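Local coordinates for protein o-succinylbenzoate synthase (Synechococcus elongatus, PDB 2OZT) that converts 2-succinyl-6-hydroxy-2,4-cyclohexadiene-1-carboxylate to 2-succinylbenzoate with the aid of a divalent metal ion, a step on the route to phylloquinone, at residues W128-G140 with L158-W172. Numbering follows the deposited sequence.
Sequences WQRGQTTFKWKVG and LPPGAKLRLDANGSW. With NA (sodium ion), chain D; PO4 (phosphate ion), chain B.
Strands 134-138 and 163-167 are parallel neighbours in the barrel sheet of this enolase-superfamily enzyme, joined through helix 144-157 as a beta-alpha-beta unit. Their backbones form a ladder of six hydrogen bonds, from Lys163 N to Thr133 O up to Val139 N to Asp167 O. Thr134, Lys136, Lys138, Arg165 and Asp167 put polar groups on the inner face, whereas the apolar Phe135, Trp137 and Leu164 pack outward against helices, and Leu166 CD2 meets the edge of the Trp137 ring. At the C-terminal ends of the strands, where TIM barrels carry their active sites, Asp167 OD1 binds sodium at 2.5 Å together with Asp221 and Glu222; the same aspartate is a magnesium ligand. Its other oxygen, OD2, is met on the anti side, 26° out of the carboxylate plane, by Lys136 NZ in a salt bridge of 3.0 Å. The long lysine suits this reach: CG and CD pass over Asp167 CB, and a bend at chi3 (75°) brings NZ to OD2. Lys138, on the same face, is the predicted proton donor. Nearer the N-terminal ends, the flat Arg165 guanidinium takes the methyl CG2 of Thr134 over one face and, at its edge, gives NH2 to O2 of a phosphate ion, probably from the crystallisation liquor, at 2.7 Å, while NE pairs with Glu193. There too Trp128, at the end of helix 120-129, offers a broad face to the compact Pro159 ring, whose CG lies 3.7 Å from the centroid of the indole six-membered ring in a CH-pi contact; Thr133 CG2 covers the opposite face, nearer the rim. Were Trp128 replaced by an alanine, Pro159 would probably lose its aromatic platform and a gap would open beside Ala162. Beyond the strands, Gly140 CA passes Ser171 OG at 3.4 Å; positive phi and this closeness suit glycine, since a side chain would clash.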
ATOM      1  N   TRP A 128      17.304  11.377   4.650  1.00 13.17           N
ATOM      2  CA  TRP A 128      17.634  12.471   3.740  1.00 13.22           C
ATOM      3  C   TRP A 128      19.013  12.244   3.113  1.00 14.80           C
ATOM      4  O   TRP A 128      19.203  12.394   1.881  1.00 14.12           O
ATOM      5  CB  TRP A 128      17.571  13.792   4.516  1.00 14.32           C
ATOM      6  CG  TRP A 128      17.742  14.978   3.607  1.00 13.49           C
ATOM      7  CD1 TRP A 128      18.943  15.538   3.222  1.00 14.45           C
ATOM      8  CD2 TRP A 128      16.728  15.702   2.913  1.00 13.46           C
ATOM      9  NE1 TRP A 128      18.721  16.586   2.369  1.00 15.01           N
ATOM     10  CE2 TRP A 128      17.367  16.720   2.164  1.00 14.44           C
ATOM     11  CE3 TRP A 128      15.321  15.654   2.908  1.00 15.28           C
ATOM     12  CZ2 TRP A 128      16.650  17.643   1.384  1.00 16.60           C
ATOM     13  CZ3 TRP A 128      14.619  16.548   2.126  1.00 15.80           C
ATOM     14  CH2 TRP A 128      15.277  17.555   1.389  1.00 15.35           C
ATOM     15  N   GLN A 129      19.964  11.875   3.953  1.00 14.21           N
ATOM     16  CA  GLN A 129      21.339  11.685   3.453  1.00 15.51           C
ATOM     17  C   GLN A 129      21.495  10.488   2.537  1.00 16.09           C
ATOM     18  O   GLN A 129      22.564  10.369   1.881  1.00 16.44           O
ATOM     19  CB  GLN A 129      22.321  11.651   4.649  1.00 16.62           C
ATOM     20  CG  GLN A 129      22.391  13.009   5.345  1.00 19.39           C
ATOM     21  CD  GLN A 129      23.209  12.968   6.614  1.00 25.46           C
ATOM     22  OE1 GLN A 129      24.126  12.152   6.738  1.00 30.49           O
ATOM     23  NE2 GLN A 129      22.916  13.886   7.552  1.00 23.42           N
ATOM     24  N   ARG A 130      20.476   9.617   2.481  1.00 16.22           N
ATOM     25  CA  ARG A 130      20.426   8.504   1.504  1.00 17.01           C
ATOM     26  C   ARG A 130      19.441   8.808   0.362  1.00 17.00           C
ATOM     27  O   ARG A 130      19.057   7.915  -0.405  1.00 19.16           O
ATOM     28  CB  ARG A 130      20.046   7.202   2.204  1.00 18.81           C
ATOM     29  CG  ARG A 130      20.994   6.785   3.336  1.00 23.99           C
ATOM     30  CD  ARG A 130      22.474   6.602   2.926  1.00 32.47           C
ATOM     31  NE  ARG A 130      23.253   6.016   4.031  1.00 36.25           N
ATOM     32  CZ  ARG A 130      23.469   4.713   4.209  1.00 40.43           C
ATOM     33  NH1 ARG A 130      23.009   3.817   3.331  1.00 38.36           N
ATOM     34  NH2 ARG A 130      24.175   4.300   5.266  1.00 41.79           N
ATOM     35  N   GLY A 131      19.054  10.067   0.243  1.00 14.77           N
ATOM     36  CA  GLY A 131      18.313  10.586  -0.904  1.00 13.91           C
ATOM     37  C   GLY A 131      16.801  10.529  -0.820  1.00 14.71           C
ATOM     38  O   GLY A 131      16.128  10.818  -1.815  1.00 15.96           O
ATOM     39  N   GLN A 132      16.257  10.218   0.366  1.00 14.76           N
ATOM     40  CA  GLN A 132      14.779  10.269   0.535  1.00 14.64           C
ATOM     41  C   GLN A 132      14.368  11.654   0.978  1.00 15.53           C
ATOM     42  O   GLN A 132      14.917  12.164   1.943  1.00 17.32           O
ATOM     43  CB  GLN A 132      14.341   9.209   1.532  1.00 14.32           C
ATOM     44  CG  GLN A 132      14.654   7.798   1.050  1.00 15.25           C
ATOM     45  CD  GLN A 132      14.304   6.811   2.088  1.00 19.75           C
ATOM     46  OE1 GLN A 132      15.114   6.480   2.973  1.00 22.40           O
ATOM     47  NE2 GLN A 132      13.091   6.315   2.007  1.00 18.82           N
ATOM     48  N   THR A 133      13.386  12.233   0.296  1.00 14.67           N
ATOM     49  CA  THR A 133      13.034  13.638   0.505  1.00 15.23           C
ATOM     50  C   THR A 133      11.570  13.800   0.878  1.00 15.06           C
ATOM     51  O   THR A 133      11.141  14.916   1.184  1.00 15.28           O
ATOM     52  CB  THR A 133      13.388  14.512  -0.725  1.00 15.74           C
ATOM     53  OG1 THR A 133      12.725  13.985  -1.869  1.00 18.76           O
ATOM     54  CG2 THR A 133      14.904  14.539  -0.914  1.00 17.87           C
ATOM     55  N   THR A 134      10.814  12.695   0.879  1.00 13.26           N
ATOM     56  CA  THR A 134       9.414  12.714   1.346  1.00 13.77           C
ATOM     57  C   THR A 134       9.342  11.813   2.542  1.00 13.23           C
ATOM     58  O   THR A 134       9.978  10.743   2.575  1.00 12.97           O
ATOM     59  CB  THR A 134       8.481  12.157   0.260  1.00 15.11           C
ATOM     60  OG1 THR A 134       8.555  13.037  -0.874  1.00 16.58           O
ATOM     61  CG2 THR A 134       7.042  12.087   0.728  1.00 14.49           C
ATOM     62  N   PHE A 135       8.598  12.270   3.558  1.00 11.97           N
ATOM     63  CA  PHE A 135       8.522  11.600   4.848  1.00 11.65           C
ATOM     64  C   PHE A 135       7.078  11.406   5.250  1.00 11.09           C
ATOM     65  O   PHE A 135       6.226  12.194   4.841  1.00 12.63           O
ATOM     66  CB  PHE A 135       9.183  12.497   5.923  1.00 12.42           C
ATOM     67  CG  PHE A 135      10.650  12.713   5.663  1.00 11.59           C
ATOM     68  CD1 PHE A 135      11.578  11.826   6.152  1.00 11.76           C
ATOM     69  CD2 PHE A 135      11.067  13.769   4.879  1.00 13.11           C
ATOM     70  CE1 PHE A 135      12.939  11.992   5.884  1.00 12.60           C
ATOM     71  CE2 PHE A 135      12.442  13.956   4.611  1.00 14.71           C
ATOM     72  CZ  PHE A 135      13.366  13.030   5.087  1.00 12.11           C
ATOM     73  N   LYS A 136       6.838  10.398   6.072  1.00 12.13           N
ATOM     74  CA  LYS A 136       5.489  10.228   6.672  1.00 13.51           C
ATOM     75  C   LYS A 136       5.666  10.052   8.153  1.00 13.20           C
ATOM     76  O   LYS A 136       6.399   9.163   8.587  1.00 13.80           O
ATOM     77  CB  LYS A 136       4.776   8.999   6.089  1.00 14.89           C
ATOM     78  CG  LYS A 136       3.320   8.864   6.668  1.00 17.74           C
ATOM     79  CD  LYS A 136       2.514   7.735   5.986  1.00 22.85           C
ATOM     80  CE  LYS A 136       2.951   6.370   6.453  1.00 26.11           C
ATOM     81  NZ  LYS A 136       1.969   5.254   6.200  1.00 31.45           N
ATOM     82  N   TRP A 137       5.038  10.941   8.932  1.00 13.85           N
ATOM     83  CA  TRP A 137       5.167  10.914  10.391  1.00 14.87           C
ATOM     84  C   TRP A 137       3.831  10.515  11.006  1.00 13.89           C
ATOM     85  O   TRP A 137       2.775  11.006  10.586  1.00 14.87           O
ATOM     86  CB  TRP A 137       5.550  12.322  10.875  1.00 13.89           C
ATOM     87  CG  TRP A 137       5.701  12.468  12.390  1.00 14.82           C
ATOM     88  CD1 TRP A 137       6.301  11.585  13.242  1.00 14.60           C
ATOM     89  CD2 TRP A 137       5.250  13.566  13.180  1.00 16.88           C
ATOM     90  NE1 TRP A 137       6.231  12.069  14.541  1.00 16.37           N
ATOM     91  CE2 TRP A 137       5.582  13.272  14.524  1.00 15.11           C
ATOM     92  CE3 TRP A 137       4.581  14.769  12.889  1.00 17.05           C
ATOM     93  CZ2 TRP A 137       5.291  14.154  15.590  1.00 17.85           C
ATOM     94  CZ3 TRP A 137       4.271  15.638  13.965  1.00 15.64           C
ATOM     95  CH2 TRP A 137       4.634  15.316  15.297  1.00 16.87           C
ATOM     96  N   LYS A 138       3.887   9.620  11.981  1.00 15.33           N
ATOM     97  CA  LYS A 138       2.702   9.142  12.687  1.00 16.76           C
ATOM     98  C   LYS A 138       2.247  10.165  13.694  1.00 16.46           C
ATOM     99  O   LYS A 138       3.045  10.626  14.526  1.00 17.97           O
ATOM    100  CB  LYS A 138       3.054   7.822  13.394  1.00 18.59           C
ATOM    101  CG  LYS A 138       1.873   7.056  13.935  1.00 20.83           C
ATOM    102  CD  LYS A 138       2.334   5.758  14.586  1.00 26.57           C
ATOM    103  CE  LYS A 138       1.155   4.849  14.867  1.00 29.97           C
ATOM    104  NZ  LYS A 138       1.684   3.560  15.437  1.00 32.17           N
ATOM    105  N   VAL A 139       0.964  10.533  13.576  1.00 15.08           N
ATOM    106  CA  VAL A 139       0.314  11.451  14.524  1.00 15.66           C
ATOM    107  C   VAL A 139      -0.929  10.792  15.127  1.00 16.72           C
ATOM    108  O   VAL A 139      -1.326   9.669  14.775  1.00 17.44           O
ATOM    109  CB  VAL A 139      -0.016  12.815  13.896  1.00 15.10           C
ATOM    110  CG1 VAL A 139       1.244  13.523  13.448  1.00 17.10           C
ATOM    111  CG2 VAL A 139      -0.923  12.621  12.663  1.00 16.47           C
ATOM    112  N   GLY A 140      -1.524  11.496  16.091  1.00 16.71           N
ATOM    113  CA  GLY A 140      -2.632  10.900  16.857  1.00 16.14           C
ATOM    114  C   GLY A 140      -2.191   9.972  17.968  1.00 18.09           C
ATOM    115  O   GLY A 140      -3.021   9.190  18.477  1.00 19.16           O
ATOM    116  N   LEU A 158      13.530  20.551   8.634  1.00 17.45           N
ATOM    117  CA  LEU A 158      13.638  19.829   7.352  1.00 16.56           C
ATOM    118  C   LEU A 158      14.252  20.716   6.289  1.00 15.99           C
ATOM    119  O   LEU A 158      13.966  21.908   6.220  1.00 17.63           O
ATOM    120  CB  LEU A 158      12.261  19.331   6.891  1.00 15.44           C
ATOM    121  CG  LEU A 158      11.699  18.131   7.659  1.00 15.69           C
ATOM    122  CD1 LEU A 158      10.230  17.941   7.281  1.00 17.12           C
ATOM    123  CD2 LEU A 158      12.466  16.889   7.273  1.00 17.05           C
ATOM    124  N   PRO A 159      15.123  20.152   5.438  1.00 15.06           N
ATOM    125  CA  PRO A 159      15.770  21.024   4.434  1.00 15.31           C
ATOM    126  C   PRO A 159      14.828  21.488   3.342  1.00 15.17           C
ATOM    127  O   PRO A 159      13.763  20.884   3.123  1.00 15.96           O
ATOM    128  CB  PRO A 159      16.842  20.109   3.807  1.00 14.70           C
ATOM    129  CG  PRO A 159      17.029  18.984   4.798  1.00 16.12           C
ATOM    130  CD  PRO A 159      15.633  18.769   5.368  1.00 15.83           C
ATOM    131  N   PRO A 160      15.220  22.525   2.591  1.00 15.70           N
ATOM    132  CA  PRO A 160      14.458  22.928   1.414  1.00 15.77           C
ATOM    133  C   PRO A 160      14.211  21.765   0.479  1.00 14.73           C
ATOM    134  O   PRO A 160      15.153  20.965   0.178  1.00 15.22           O
ATOM    135  CB  PRO A 160      15.375  23.951   0.722  1.00 15.71           C
ATOM    136  CG  PRO A 160      16.236  24.477   1.834  1.00 16.31           C
ATOM    137  CD  PRO A 160      16.425  23.369   2.821  1.00 16.36           C
ATOM    138  N   GLY A 161      12.960  21.658   0.042  1.00 14.19           N
ATOM    139  CA  GLY A 161      12.586  20.583  -0.879  1.00 14.68           C
ATOM    140  C   GLY A 161      11.953  19.384  -0.193  1.00 15.95           C
ATOM    141  O   GLY A 161      11.464  18.480  -0.877  1.00 17.25           O
ATOM    142  N   ALA A 162      12.011  19.319   1.146  1.00 14.30           N
ATOM    143  CA  ALA A 162      11.351  18.235   1.882  1.00 14.61           C
ATOM    144  C   ALA A 162       9.818  18.260   1.688  1.00 15.52           C
ATOM    145  O   ALA A 162       9.198  19.322   1.573  1.00 16.64           O
ATOM    146  CB  ALA A 162      11.717  18.290   3.400  1.00 15.03           C
ATOM    147  N   LYS A 163       9.217  17.080   1.743  1.00 15.57           N
ATOM    148  CA  LYS A 163       7.747  16.959   1.758  1.00 15.61           C
ATOM    149  C   LYS A 163       7.362  16.067   2.920  1.00 15.38           C
ATOM    150  O   LYS A 163       8.075  15.139   3.241  1.00 14.27           O
ATOM    151  CB  LYS A 163       7.238  16.339   0.455  1.00 16.99           C
ATOM    152  CG  LYS A 163       7.369  17.271  -0.781  1.00 20.37           C
ATOM    153  CD  LYS A 163       6.342  18.436  -0.685  1.00 29.75           C
ATOM    154  CE  LYS A 163       6.428  19.365  -1.907  1.00 32.55           C
ATOM    155  NZ  LYS A 163       5.783  18.788  -3.130  1.00 36.40           N
ATOM    156  N   LEU A 164       6.242  16.368   3.595  1.00 13.66           N
ATOM    157  CA  LEU A 164       5.862  15.641   4.796  1.00 13.90           C
ATOM    158  C   LEU A 164       4.381  15.252   4.755  1.00 14.60           C
ATOM    159  O   LEU A 164       3.527  16.092   4.445  1.00 14.85           O
ATOM    160  CB  LEU A 164       6.140  16.573   5.997  1.00 14.82           C
ATOM    161  CG  LEU A 164       5.741  15.973   7.323  1.00 15.06           C
ATOM    162  CD1 LEU A 164       6.527  14.674   7.655  1.00 15.47           C
ATOM    163  CD2 LEU A 164       5.930  17.087   8.381  1.00 17.89           C
ATOM    164  N   ARG A 165       4.117  13.972   4.995  1.00 12.57           N
ATOM    165  CA  ARG A 165       2.766  13.413   5.132  1.00 13.34           C
ATOM    166  C   ARG A 165       2.504  13.174   6.605  1.00 13.84           C
ATOM    167  O   ARG A 165       3.428  12.743   7.325  1.00 14.65           O
ATOM    168  CB  ARG A 165       2.698  12.071   4.355  1.00 13.37           C
ATOM    169  CG  ARG A 165       2.999  12.183   2.860  1.00 14.14           C
ATOM    170  CD  ARG A 165       3.364  10.848   2.282  1.00 14.21           C
ATOM    171  NE  ARG A 165       3.675  11.048   0.865  1.00 13.43           N
ATOM    172  CZ  ARG A 165       3.973  10.049   0.012  1.00 12.69           C
ATOM    173  NH1 ARG A 165       4.007   8.778   0.424  1.00 13.92           N
ATOM    174  NH2 ARG A 165       4.247  10.353  -1.265  1.00 14.85           N
ATOM    175  N   LEU A 166       1.294  13.475   7.075  1.00 13.18           N
ATOM    176  CA  LEU A 166       0.963  13.219   8.479  1.00 13.70           C
ATOM    177  C   LEU A 166      -0.040  12.079   8.528  1.00 14.28           C
ATOM    178  O   LEU A 166      -1.139  12.229   7.993  1.00 16.17           O
ATOM    179  CB  LEU A 166       0.347  14.454   9.118  1.00 13.79           C
ATOM    180  CG  LEU A 166       1.226  15.692   9.034  1.00 14.31           C
ATOM    181  CD1 LEU A 166       0.453  16.906   9.639  1.00 18.41           C
ATOM    182  CD2 LEU A 166       2.560  15.469   9.708  1.00 14.71           C
ATOM    183  N   ASP A 167       0.281  10.976   9.187  1.00 13.44           N
ATOM    184  CA  ASP A 167      -0.607   9.833   9.171  1.00 14.65           C
ATOM    185  C   ASP A 167      -1.284   9.655  10.518  1.00 14.88           C
ATOM    186  O   ASP A 167      -0.634   9.239  11.479  1.00 13.36           O
ATOM    187  CB  ASP A 167       0.198   8.583   8.800  1.00 15.84           C
ATOM    188  CG  ASP A 167      -0.682   7.403   8.450  1.00 16.59           C
ATOM    189  OD1 ASP A 167      -1.947   7.478   8.536  1.00 16.48           O
ATOM    190  OD2 ASP A 167      -0.146   6.328   8.051  1.00 18.68           O
ATOM    191  N   ALA A 168      -2.589   9.920  10.548  1.00 13.94           N
ATOM    192  CA  ALA A 168      -3.336   9.726  11.769  1.00 14.74           C
ATOM    193  C   ALA A 168      -3.885   8.319  11.964  1.00 14.44           C
ATOM    194  O   ALA A 168      -4.350   7.975  13.082  1.00 15.48           O
ATOM    195  CB  ALA A 168      -4.464  10.738  11.842  1.00 16.07           C
ATOM    196  N   ASN A 169      -3.893   7.491  10.908  1.00 13.55           N
ATOM    197  CA  ASN A 169      -4.404   6.123  11.010  1.00 14.82           C
ATOM    198  C   ASN A 169      -5.787   6.042  11.627  1.00 15.21           C
ATOM    199  O   ASN A 169      -6.115   5.091  12.342  1.00 16.61           O
ATOM    200  CB  ASN A 169      -3.424   5.209  11.753  1.00 15.28           C
ATOM    201  CG  ASN A 169      -2.105   5.120  11.051  1.00 19.43           C
ATOM    202  OD1 ASN A 169      -1.118   5.704  11.492  1.00 22.71           O
ATOM    203  ND2 ASN A 169      -2.087   4.405   9.929  1.00 20.03           N
ATOM    204  N   GLY A 170      -6.616   7.036  11.315  1.00 13.55           N
ATOM    205  CA  GLY A 170      -8.001   7.009  11.762  1.00 16.48           C
ATOM    206  C   GLY A 170      -8.147   7.258  13.258  1.00 16.46           C
ATOM    207  O   GLY A 170      -9.193   6.915  13.831  1.00 17.77           O
ATOM    208  N   SER A 171      -7.134   7.835  13.909  1.00 17.09           N
ATOM    209  CA  SER A 171      -7.146   7.895  15.370  1.00 18.06           C
ATOM    210  C   SER A 171      -7.751   9.165  15.968  1.00 18.54           C
ATOM    211  O   SER A 171      -7.888   9.252  17.213  1.00 19.91           O
ATOM    212  CB  SER A 171      -5.721   7.717  15.897  1.00 18.05           C
ATOM    213  OG  SER A 171      -4.950   8.832  15.575  1.00 19.87           O
ATOM    214  N   TRP A 172      -8.086  10.159  15.157  1.00 17.12           N
ATOM    215  CA  TRP A 172      -8.659  11.392  15.725  1.00 16.74           C
ATOM    216  C   TRP A 172     -10.164  11.260  15.788  1.00 17.99           C
ATOM    217  O   TRP A 172     -10.785  10.659  14.913  1.00 19.16           O
ATOM    218  CB  TRP A 172      -8.337  12.603  14.848  1.00 16.41           C
ATOM    219  CG  TRP A 172      -6.907  12.983  14.826  1.00 14.55           C
ATOM    220  CD1 TRP A 172      -5.941  12.767  15.798  1.00 16.65           C
ATOM    221  CD2 TRP A 172      -6.275  13.759  13.799  1.00 14.06           C
ATOM    222  NE1 TRP A 172      -4.746  13.320  15.392  1.00 18.19           N
ATOM    223  CE2 TRP A 172      -4.923  13.945  14.179  1.00 14.70           C
ATOM    224  CE3 TRP A 172      -6.718  14.301  12.587  1.00 13.00           C
ATOM    225  CZ2 TRP A 172      -4.009  14.610  13.354  1.00 15.21           C
ATOM    226  CZ3 TRP A 172      -5.834  15.008  11.811  1.00 14.60           C
ATOM    227  CH2 TRP A 172      -4.479  15.161  12.203  1.00 14.46           C
TER
HETATM  228 NA    NA D 701      -3.341   5.760   7.311  1.00 25.98          NA
HETATM  229  P   PO4 B 601       5.845  13.365  -3.275  1.00 26.40           P
HETATM  230  O1  PO4 B 601       6.989  12.411  -3.417  1.00 27.63           O
HETATM  231  O2  PO4 B 601       4.706  12.559  -2.753  1.00 25.75           O
HETATM  232  O3  PO4 B 601       6.243  14.422  -2.243  1.00 27.11           O
HETATM  233  O4  PO4 B 601       5.317  14.162  -4.453  1.00 25.55           O
HETATM  234  O   HOH W   1      10.291  15.731  -1.533  1.00 35.33           O
HETATM  235  O   HOH W   2      -1.319   7.054  14.059  1.00 23.40           O
HETATM  236  O   HOH W   3      -5.681  10.202  18.767  1.00 38.19           O